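Local coordinates for protein Dot/Icm T4SS effector (Legionella pneumophila subsp. pneumophila, PDB 4HFV) that is a putative Dot/Icm type IV secretion effector whose molecular activity is not established, and which may take part in effector-on-effector (metaeffector) regulation, at residues I16-N28 against I33-V45. Numbering follows the deposited sequence. Where two conformers were deposited one is given.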
ATOM      1  N   ILE A  16      25.182 -15.996  -1.871  1.00 10.70           N
ATOM      2  CA  ILE A  16      24.989 -15.123  -3.013  1.00 13.43           C
ATOM      3  C   ILE A  16      26.352 -14.651  -3.519  1.00 11.80           C
ATOM      4  O   ILE A  16      26.586 -14.567  -4.718  1.00 10.89           O
ATOM      5  CB  ILE A  16      24.071 -13.926  -2.660  1.00 15.28           C
ATOM      6  CG1 ILE A  16      22.611 -14.391  -2.576  1.00 14.79           C
ATOM      7  CG2 ILE A  16      24.209 -12.785  -3.691  1.00 16.76           C
ATOM      8  CD1 ILE A  16      21.734 -13.355  -2.003  1.00 12.62           C
ATOM      9  N   ARG A  17      27.254 -14.337  -2.593  1.00 11.14           N
ATOM     10  CA  ARG A  17      28.572 -13.874  -2.980  1.00 14.22           C
ATOM     11  C   ARG A  17      29.256 -15.051  -3.713  1.00 17.47           C
ATOM     12  O   ARG A  17      29.949 -14.834  -4.714  1.00 11.53           O
ATOM     13  CB  ARG A  17      29.389 -13.416  -1.758  1.00 15.54           C
ATOM     14  CG  ARG A  17      28.956 -12.038  -1.190  1.00 20.25           C
ATOM     15  CD  ARG A  17      29.837 -11.554  -0.029  1.00 23.01           C
ATOM     16  NE  ARG A  17      31.233 -11.787  -0.355  1.00 26.78           N
ATOM     17  CZ  ARG A  17      32.041 -10.902  -0.946  1.00 34.90           C
ATOM     18  NH1 ARG A  17      31.635  -9.663  -1.212  1.00 26.02           N
ATOM     19  NH2 ARG A  17      33.276 -11.262  -1.268  1.00 23.93           N
ATOM     20  N   GLU A  18      29.032 -16.286  -3.244  1.00 15.83           N
ATOM     21  CA  GLU A  18      29.698 -17.428  -3.877  1.00 17.93           C
ATOM     22  C   GLU A  18      29.177 -17.594  -5.314  1.00 15.43           C
ATOM     23  O   GLU A  18      29.987 -17.833  -6.247  1.00 14.42           O
ATOM     24  CB  GLU A  18      29.537 -18.727  -3.107  1.00 15.67           C
ATOM     25  CG  GLU A  18      30.376 -19.923  -3.726  1.00 18.53           C
ATOM     26  CD  GLU A  18      31.851 -19.584  -4.097  1.00 41.96           C
ATOM     27  OE1 GLU A  18      32.553 -18.908  -3.307  1.00 38.04           O
ATOM     28  OE2 GLU A  18      32.316 -20.000  -5.194  1.00 35.29           O
ATOM     29  N   SER A  19      27.869 -17.450  -5.505  0.66 13.25           N
ATOM     30  CA  SER A  19      27.299 -17.607  -6.838  0.66 19.14           C
ATOM     31  C   SER A  19      27.770 -16.497  -7.790  0.66 12.80           C
ATOM     32  O   SER A  19      27.910 -16.708  -9.000  0.66 14.36           O
ATOM     33  CB  SER A  19      25.772 -17.697  -6.758  0.66 10.18           C
ATOM     34  OG  SER A  19      25.391 -18.824  -5.971  0.66 22.97           O
ATOM     35  N   ILE A  20      28.044 -15.323  -7.252  1.00 11.10           N
ATOM     36  CA  ILE A  20      28.499 -14.214  -8.093  1.00 11.75           C
ATOM     37  C   ILE A  20      29.916 -14.510  -8.575  1.00 10.25           C
ATOM     38  O   ILE A  20      30.250 -14.361  -9.766  1.00 10.42           O
ATOM     39  CB  ILE A  20      28.420 -12.906  -7.349  1.00  9.43           C
ATOM     40  CG1 ILE A  20      26.949 -12.490  -7.207  1.00 11.34           C
ATOM     41  CG2 ILE A  20      29.238 -11.807  -8.064  1.00 10.34           C
ATOM     42  CD1 ILE A  20      26.724 -11.334  -6.229  1.00 16.53           C
ATOM     43  N   ILE A  21      30.761 -14.936  -7.645  1.00 11.33           N
ATOM     44  CA  ILE A  21      32.121 -15.395  -7.993  1.00 14.49           C
ATOM     45  C   ILE A  21      32.095 -16.479  -9.087  1.00 12.12           C
ATOM     46  O   ILE A  21      32.922 -16.491 -10.007  1.00 12.73           O
ATOM     47  CB  ILE A  21      32.804 -15.886  -6.713  1.00 13.75           C
ATOM     48  CG1 ILE A  21      33.160 -14.652  -5.831  1.00 16.08           C
ATOM     49  CG2 ILE A  21      34.016 -16.741  -7.024  1.00 15.60           C
ATOM     50  CD1 ILE A  21      33.550 -15.000  -4.452  1.00 19.50           C
ATOM     51  N   THR A  22      31.158 -17.408  -8.979  1.00 11.51           N
ATOM     52  CA  THR A  22      31.100 -18.514  -9.929  1.00 10.79           C
ATOM     53  C   THR A  22      30.683 -17.957 -11.297  1.00 11.53           C
ATOM     54  O   THR A  22      31.255 -18.309 -12.311  1.00 12.87           O
ATOM     55  CB  THR A  22      30.095 -19.590  -9.426  1.00 15.15           C
ATOM     56  OG1 THR A  22      30.656 -20.201  -8.252  1.00 19.59           O
ATOM     57  CG2 THR A  22      29.843 -20.673 -10.524  1.00 19.66           C
ATOM     58  N   LEU A  23      29.694 -17.057 -11.291  1.00  9.09           N
ATOM     59  CA  LEU A  23      29.224 -16.378 -12.513  1.00 17.51           C
ATOM     60  C   LEU A  23      30.380 -15.649 -13.204  1.00 10.91           C
ATOM     61  O   LEU A  23      30.557 -15.738 -14.411  1.00 12.92           O
ATOM     62  CB  LEU A  23      28.083 -15.364 -12.174  1.00 15.89           C
ATOM     63  CG  LEU A  23      27.328 -14.795 -13.401  1.00 13.22           C
ATOM     64  CD1 LEU A  23      26.614 -15.944 -14.194  1.00 19.07           C
ATOM     65  CD2 LEU A  23      26.328 -13.714 -12.998  1.00 10.71           C
ATOM     66  N   ILE A  24      31.167 -14.917 -12.436  1.00 10.45           N
ATOM     67  CA  ILE A  24      32.310 -14.207 -12.968  1.00 11.59           C
ATOM     68  C   ILE A  24      33.306 -15.192 -13.619  1.00 12.34           C
ATOM     69  O   ILE A  24      33.779 -14.986 -14.746  1.00 14.56           O
ATOM     70  CB  ILE A  24      33.007 -13.386 -11.843  1.00 17.13           C
ATOM     71  CG1 ILE A  24      32.165 -12.145 -11.467  1.00 15.83           C
ATOM     72  CG2 ILE A  24      34.395 -12.919 -12.271  1.00 17.20           C
ATOM     73  CD1 ILE A  24      32.507 -11.581 -10.082  1.00 13.13           C
ATOM     74  N   LYS A  25      33.609 -16.267 -12.892  1.00 14.30           N
ATOM     75  CA  LYS A  25      34.565 -17.247 -13.331  1.00 18.16           C
ATOM     76  C   LYS A  25      34.062 -18.054 -14.529  1.00 17.84           C
ATOM     77  O   LYS A  25      34.893 -18.532 -15.289  1.00 13.49           O
ATOM     78  CB  LYS A  25      34.995 -18.142 -12.159  1.00 14.63           C
ATOM     79  CG  LYS A  25      36.054 -17.485 -11.272  1.00 19.56           C
ATOM     80  CD  LYS A  25      36.237 -18.243  -9.947  1.00 24.44           C
ATOM     81  CE  LYS A  25      37.419 -17.695  -9.114  1.00 26.88           C
ATOM     82  NZ  LYS A  25      37.633 -18.541  -7.901  1.00 27.49           N
ATOM     83  N   SER A  26      32.737 -18.186 -14.701  1.00 16.32           N
ATOM     84  CA  SER A  26      32.188 -18.897 -15.868  1.00 16.69           C
ATOM     85  C   SER A  26      32.506 -18.142 -17.153  1.00 18.27           C
ATOM     86  O   SER A  26      32.533 -18.738 -18.209  1.00 20.96           O
ATOM     87  CB  SER A  26      30.668 -19.165 -15.771  1.00 13.82           C
ATOM     88  OG  SER A  26      29.912 -17.967 -15.899  1.00 22.65           O
ATOM     89  N   HIS A  27      32.731 -16.833 -17.070  0.53 14.32           N
ATOM     90  CA  HIS A  27      33.190 -16.072 -18.251  0.53 18.33           C
ATOM     91  C   HIS A  27      34.726 -16.018 -18.340  0.53 18.66           C
ATOM     92  O   HIS A  27      35.295 -16.112 -19.431  0.53 18.62           O
ATOM     93  CB  HIS A  27      32.607 -14.634 -18.289  0.53 28.96           C
ATOM     94  CG  HIS A  27      33.142 -13.806 -19.423  0.53 28.81           C
ATOM     95  ND1 HIS A  27      33.980 -12.727 -19.230  0.53 27.35           N
ATOM     96  CD2 HIS A  27      32.995 -13.930 -20.767  0.53 32.99           C
ATOM     97  CE1 HIS A  27      34.308 -12.212 -20.403  0.53 32.75           C
ATOM     98  NE2 HIS A  27      33.733 -12.929 -21.351  0.53 31.83           N
ATOM     99  N   ASN A  28      35.396 -15.882 -17.196  1.00 18.78           N
ATOM    100  CA  ASN A  28      36.837 -15.726 -17.179  1.00 18.42           C
ATOM    101  C   ASN A  28      37.418 -16.473 -16.000  1.00 13.82           C
ATOM    102  O   ASN A  28      37.348 -15.993 -14.868  1.00 12.89           O
ATOM    103  CB  ASN A  28      37.239 -14.240 -17.093  1.00 20.75           C
ATOM    104  CG  ASN A  28      38.746 -14.025 -17.094  1.00 24.00           C
ATOM    105  OD1 ASN A  28      39.535 -14.961 -17.296  1.00 20.84           O
ATOM    106  ND2 ASN A  28      39.161 -12.777 -16.889  1.00 26.53           N
ATOM    107  N   ILE A  33      39.730 -12.036  -8.179  1.00 30.81           N
ATOM    108  CA  ILE A  33      38.697 -11.605  -7.266  1.00 31.55           C
ATOM    109  C   ILE A  33      39.312 -10.905  -6.091  1.00 33.61           C
ATOM    110  O   ILE A  33      40.040 -11.511  -5.299  1.00 31.66           O
ATOM    111  CB  ILE A  33      37.926 -12.802  -6.652  1.00 22.91           C
ATOM    112  CG1 ILE A  33      37.345 -13.716  -7.741  1.00 39.71           C
ATOM    113  CG2 ILE A  33      36.839 -12.305  -5.705  1.00 23.34           C
ATOM    114  CD1 ILE A  33      36.420 -13.042  -8.710  1.00 40.29           C
ATOM    115  N   ILE A  34      38.981  -9.639  -5.932  1.00 31.92           N
ATOM    116  CA  ILE A  34      39.332  -8.956  -4.709  1.00 35.90           C
ATOM    117  C   ILE A  34      38.178  -9.164  -3.723  1.00 38.65           C
ATOM    118  O   ILE A  34      37.072  -8.684  -3.961  1.00 37.46           O
ATOM    119  CB  ILE A  34      39.537  -7.465  -4.942  1.00 54.26           C
ATOM    120  CG1 ILE A  34      40.435  -7.230  -6.158  1.00 52.84           C
ATOM    121  CG2 ILE A  34      40.131  -6.799  -3.665  1.00 45.66           C
ATOM    122  CD1 ILE A  34      41.903  -7.309  -5.840  1.00 55.63           C
ATOM    123  N   GLU A  35      38.430  -9.888  -2.633  1.00 36.64           N
ATOM    124  CA  GLU A  35      37.384 -10.210  -1.652  1.00 36.21           C
ATOM    125  C   GLU A  35      36.491  -9.005  -1.270  1.00 37.26           C
ATOM    126  O   GLU A  35      35.253  -9.050  -1.401  1.00 35.42           O
ATOM    127  CB  GLU A  35      38.003 -10.809  -0.380  1.00 68.50           C
ATOM    128  CG  GLU A  35      36.971 -11.454   0.569  1.00 70.92           C
ATOM    129  CD  GLU A  35      37.512 -11.730   1.978  1.00 74.50           C
ATOM    130  OE1 GLU A  35      36.900 -11.232   2.953  1.00 68.51           O
ATOM    131  OE2 GLU A  35      38.534 -12.451   2.111  1.00 78.90           O
ATOM    132  N   ASP A  36      37.096  -7.930  -0.778  1.00 40.56           N
ATOM    133  CA  ASP A  36      36.269  -6.815  -0.305  1.00 42.07           C
ATOM    134  C   ASP A  36      35.856  -5.846  -1.439  1.00 49.98           C
ATOM    135  O   ASP A  36      35.252  -4.795  -1.183  1.00 42.45           O
ATOM    136  CB  ASP A  36      36.924  -6.104   0.891  1.00 60.55           C
ATOM    137  CG  ASP A  36      37.821  -4.964   0.483  1.00 68.90           C
ATOM    138  OD1 ASP A  36      38.869  -5.250  -0.141  1.00 66.16           O
ATOM    139  OD2 ASP A  36      37.485  -3.786   0.797  1.00 69.25           O
ATOM    140  N   LYS A  37      36.129  -6.225  -2.694  1.00 38.55           N
ATOM    141  CA  LYS A  37      35.753  -5.394  -3.849  1.00 41.62           C
ATOM    142  C   LYS A  37      35.161  -6.218  -4.998  1.00 35.57           C
ATOM    143  O   LYS A  37      35.507  -6.051  -6.159  1.00 33.05           O
ATOM    144  CB  LYS A  37      36.957  -4.579  -4.331  1.00 51.82           C
ATOM    145  CG  LYS A  37      37.301  -3.399  -3.418  1.00 66.72           C
ATOM    146  CD  LYS A  37      38.764  -2.989  -3.524  1.00 72.19           C
ATOM    147  CE  LYS A  37      38.978  -1.558  -3.012  1.00 72.55           C
ATOM    148  NZ  LYS A  37      40.408  -1.135  -3.108  1.00 70.78           N
ATOM    149  N   LEU A  38      34.227  -7.083  -4.669  1.00 31.77           N
ATOM    150  CA  LEU A  38      33.656  -7.965  -5.670  1.00 28.67           C
ATOM    151  C   LEU A  38      33.032  -7.188  -6.835  1.00 27.59           C
ATOM    152  O   LEU A  38      33.060  -7.638  -7.971  1.00 25.95           O
ATOM    153  CB  LEU A  38      32.642  -8.859  -5.001  1.00 27.42           C
ATOM    154  CG  LEU A  38      32.184 -10.102  -5.704  1.00 24.90           C
ATOM    155  CD1 LEU A  38      33.381 -10.869  -6.338  1.00 25.70           C
ATOM    156  CD2 LEU A  38      31.466 -10.920  -4.670  1.00 24.90           C
ATOM    157  N   GLU A  39      32.503  -5.996  -6.564  1.00 28.84           N
ATOM    158  CA  GLU A  39      31.851  -5.221  -7.617  1.00 28.00           C
ATOM    159  C   GLU A  39      32.761  -4.857  -8.791  1.00 28.40           C
ATOM    160  O   GLU A  39      32.268  -4.684  -9.898  1.00 29.66           O
ATOM    161  CB  GLU A  39      31.124  -3.943  -7.082  1.00 29.65           C
ATOM    162  CG  GLU A  39      31.670  -3.298  -5.829  1.00 47.48           C
ATOM    163  CD  GLU A  39      31.331  -4.073  -4.557  1.00 57.32           C
ATOM    164  OE1 GLU A  39      32.237  -4.707  -4.023  1.00 33.92           O
ATOM    165  OE2 GLU A  39      30.186  -4.049  -4.068  1.00 68.98           O
ATOM    166  N   TYR A  40      34.060  -4.741  -8.548  1.00 30.48           N
ATOM    167  CA  TYR A  40      35.035  -4.421  -9.598  1.00 31.50           C
ATOM    168  C   TYR A  40      35.162  -5.531 -10.665  1.00 29.37           C
ATOM    169  O   TYR A  40      35.660  -5.287 -11.766  1.00 29.94           O
ATOM    170  CB  TYR A  40      36.415  -4.155  -8.975  1.00 34.64           C
ATOM    171  CG  TYR A  40      36.485  -2.914  -8.086  1.00 43.58           C
ATOM    172  CD1 TYR A  40      35.515  -1.913  -8.150  1.00 51.00           C
ATOM    173  CD2 TYR A  40      37.532  -2.742  -7.193  1.00 54.24           C
ATOM    174  CE1 TYR A  40      35.596  -0.772  -7.340  1.00 58.09           C
ATOM    175  CE2 TYR A  40      37.618  -1.615  -6.385  1.00 61.08           C
ATOM    176  CZ  TYR A  40      36.653  -0.636  -6.464  1.00 57.80           C
ATOM    177  OH  TYR A  40      36.748   0.467  -5.647  1.00 57.79           O
ATOM    178  N   SER A  41      34.723  -6.743 -10.316  1.00 27.35           N
ATOM    179  CA  SER A  41      34.799  -7.900 -11.216  1.00 34.04           C
ATOM    180  C   SER A  41      33.526  -8.081 -12.016  1.00 24.85           C
ATOM    181  O   SER A  41      33.415  -8.977 -12.849  1.00 27.90           O
ATOM    182  CB  SER A  41      35.084  -9.181 -10.413  1.00 25.07           C
ATOM    183  OG  SER A  41      36.362  -9.073  -9.807  1.00 37.70           O
ATOM    184  N   VAL A  42      32.546  -7.232 -11.747  1.00 26.52           N
ATOM    185  CA  VAL A  42      31.229  -7.408 -12.313  1.00 32.89           C
ATOM    186  C   VAL A  42      31.261  -7.215 -13.820  1.00 34.16           C
ATOM    187  O   VAL A  42      30.439  -7.768 -14.540  1.00 28.49           O
ATOM    188  CB  VAL A  42      30.236  -6.395 -11.701  1.00 37.44           C
ATOM    189  CG1 VAL A  42      30.357  -5.020 -12.409  1.00 73.69           C
ATOM    190  CG2 VAL A  42      28.837  -6.941 -11.786  1.00 37.07           C
ATOM    191  N   LYS A  43      32.204  -6.420 -14.300  1.00 23.15           N
ATOM    192  CA  LYS A  43      32.384  -6.237 -15.731  1.00 26.23           C
ATOM    193  C   LYS A  43      32.494  -7.583 -16.505  1.00 37.49           C
ATOM    194  O   LYS A  43      32.269  -7.645 -17.722  1.00 28.58           O
ATOM    195  CB  LYS A  43      33.632  -5.375 -15.953  1.00 27.32           C
ATOM    196  CG  LYS A  43      34.855  -5.910 -15.166  1.00 41.00           C
ATOM    197  CD  LYS A  43      36.160  -5.157 -15.440  1.00 44.82           C
ATOM    198  CE  LYS A  43      37.365  -5.894 -14.833  1.00 43.04           C
ATOM    199  NZ  LYS A  43      38.552  -4.985 -14.775  1.00 56.90           N
ATOM    200  N   GLU A  44      32.831  -8.660 -15.793  1.00 28.37           N
ATOM    201  CA  GLU A  44      33.012  -9.974 -16.416  1.00 23.72           C
ATOM    202  C   GLU A  44      31.716 -10.699 -16.764  1.00 27.70           C
ATOM    203  O   GLU A  44      31.724 -11.571 -17.633  1.00 27.89           O
ATOM    204  CB  GLU A  44      33.852 -10.877 -15.509  1.00 22.49           C
ATOM    205  CG  GLU A  44      35.266 -10.359 -15.282  1.00 23.77           C
ATOM    206  CD  GLU A  44      36.204 -10.556 -16.469  1.00 29.37           C
ATOM    207  OE1 GLU A  44      35.825 -11.041 -17.569  1.00 31.58           O
ATOM    208  OE2 GLU A  44      37.371 -10.226 -16.283  1.00 28.76           O
ATOM    209  N   VAL A  45      30.614 -10.321 -16.123  1.00 21.35           N
ATOM    210  CA  VAL A  45      29.325 -10.977 -16.368  1.00 17.70           C
ATOM    211  C   VAL A  45      28.547 -10.281 -17.489  1.00 24.29           C
ATOM    212  O   VAL A  45      28.901  -9.179 -17.917  1.00 19.73           O
ATOM    213  CB  VAL A  45      28.501 -11.112 -15.061  1.00 17.03           C
ATOM    214  CG1 VAL A  45      29.358 -11.747 -13.969  1.00 17.41           C
ATOM    215  CG2 VAL A  45      27.944  -9.765 -14.597  1.00 19.70           C
TER
HETATM  216  O   HOH W   1      32.864  -7.007  -2.106  1.00 37.63           O
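Arg-17 NH2 donates to the backbone O of Glu-35 (3.0 Å), which lies 24° out of the guanidinium plane, where the chain leaving helix 9-27 folds back on it and forms the 3-10 segment 38-44 ahead of helix 49-64. A water in that plane accepts from Leu-38 N at 2.9 Å and from Arg-17 NH1, and donates to Glu-35 O, giving that carbonyl a second donor. The bend of Arg-17 at chi3 (44°) brings its guanidinium face over Leu-38 CD2. Between the polar ends, Ile-24 CD1 lies 3.5 Å from Ser-41 CB, its CG1 meets Val-45 CG1, and Leu-38 CD1 touches Ile-21 CG1 at 3.8 Å; Ile-20, whose CG2 meets Leu-38 CG, also touches Val-53 and Leu-57 of helix 49-64. At the other end both carboxylate oxygens of Glu-44 accept. In the conformer given, His-27 ND1 donates to Glu-44 OE1 (3.0 Å), a bent His-carboxylate hydrogen bond running nearly along the C-O axis, with OE1 in the ring plane. Asn-28 OD1 accepts from Lys-30 N, while its amide nitrogen faces Glu-44: Asn-28 ND2 approaches Glu-44 OE2 at 3.2 Å, almost straight at 169°, from above the carboxylate plane.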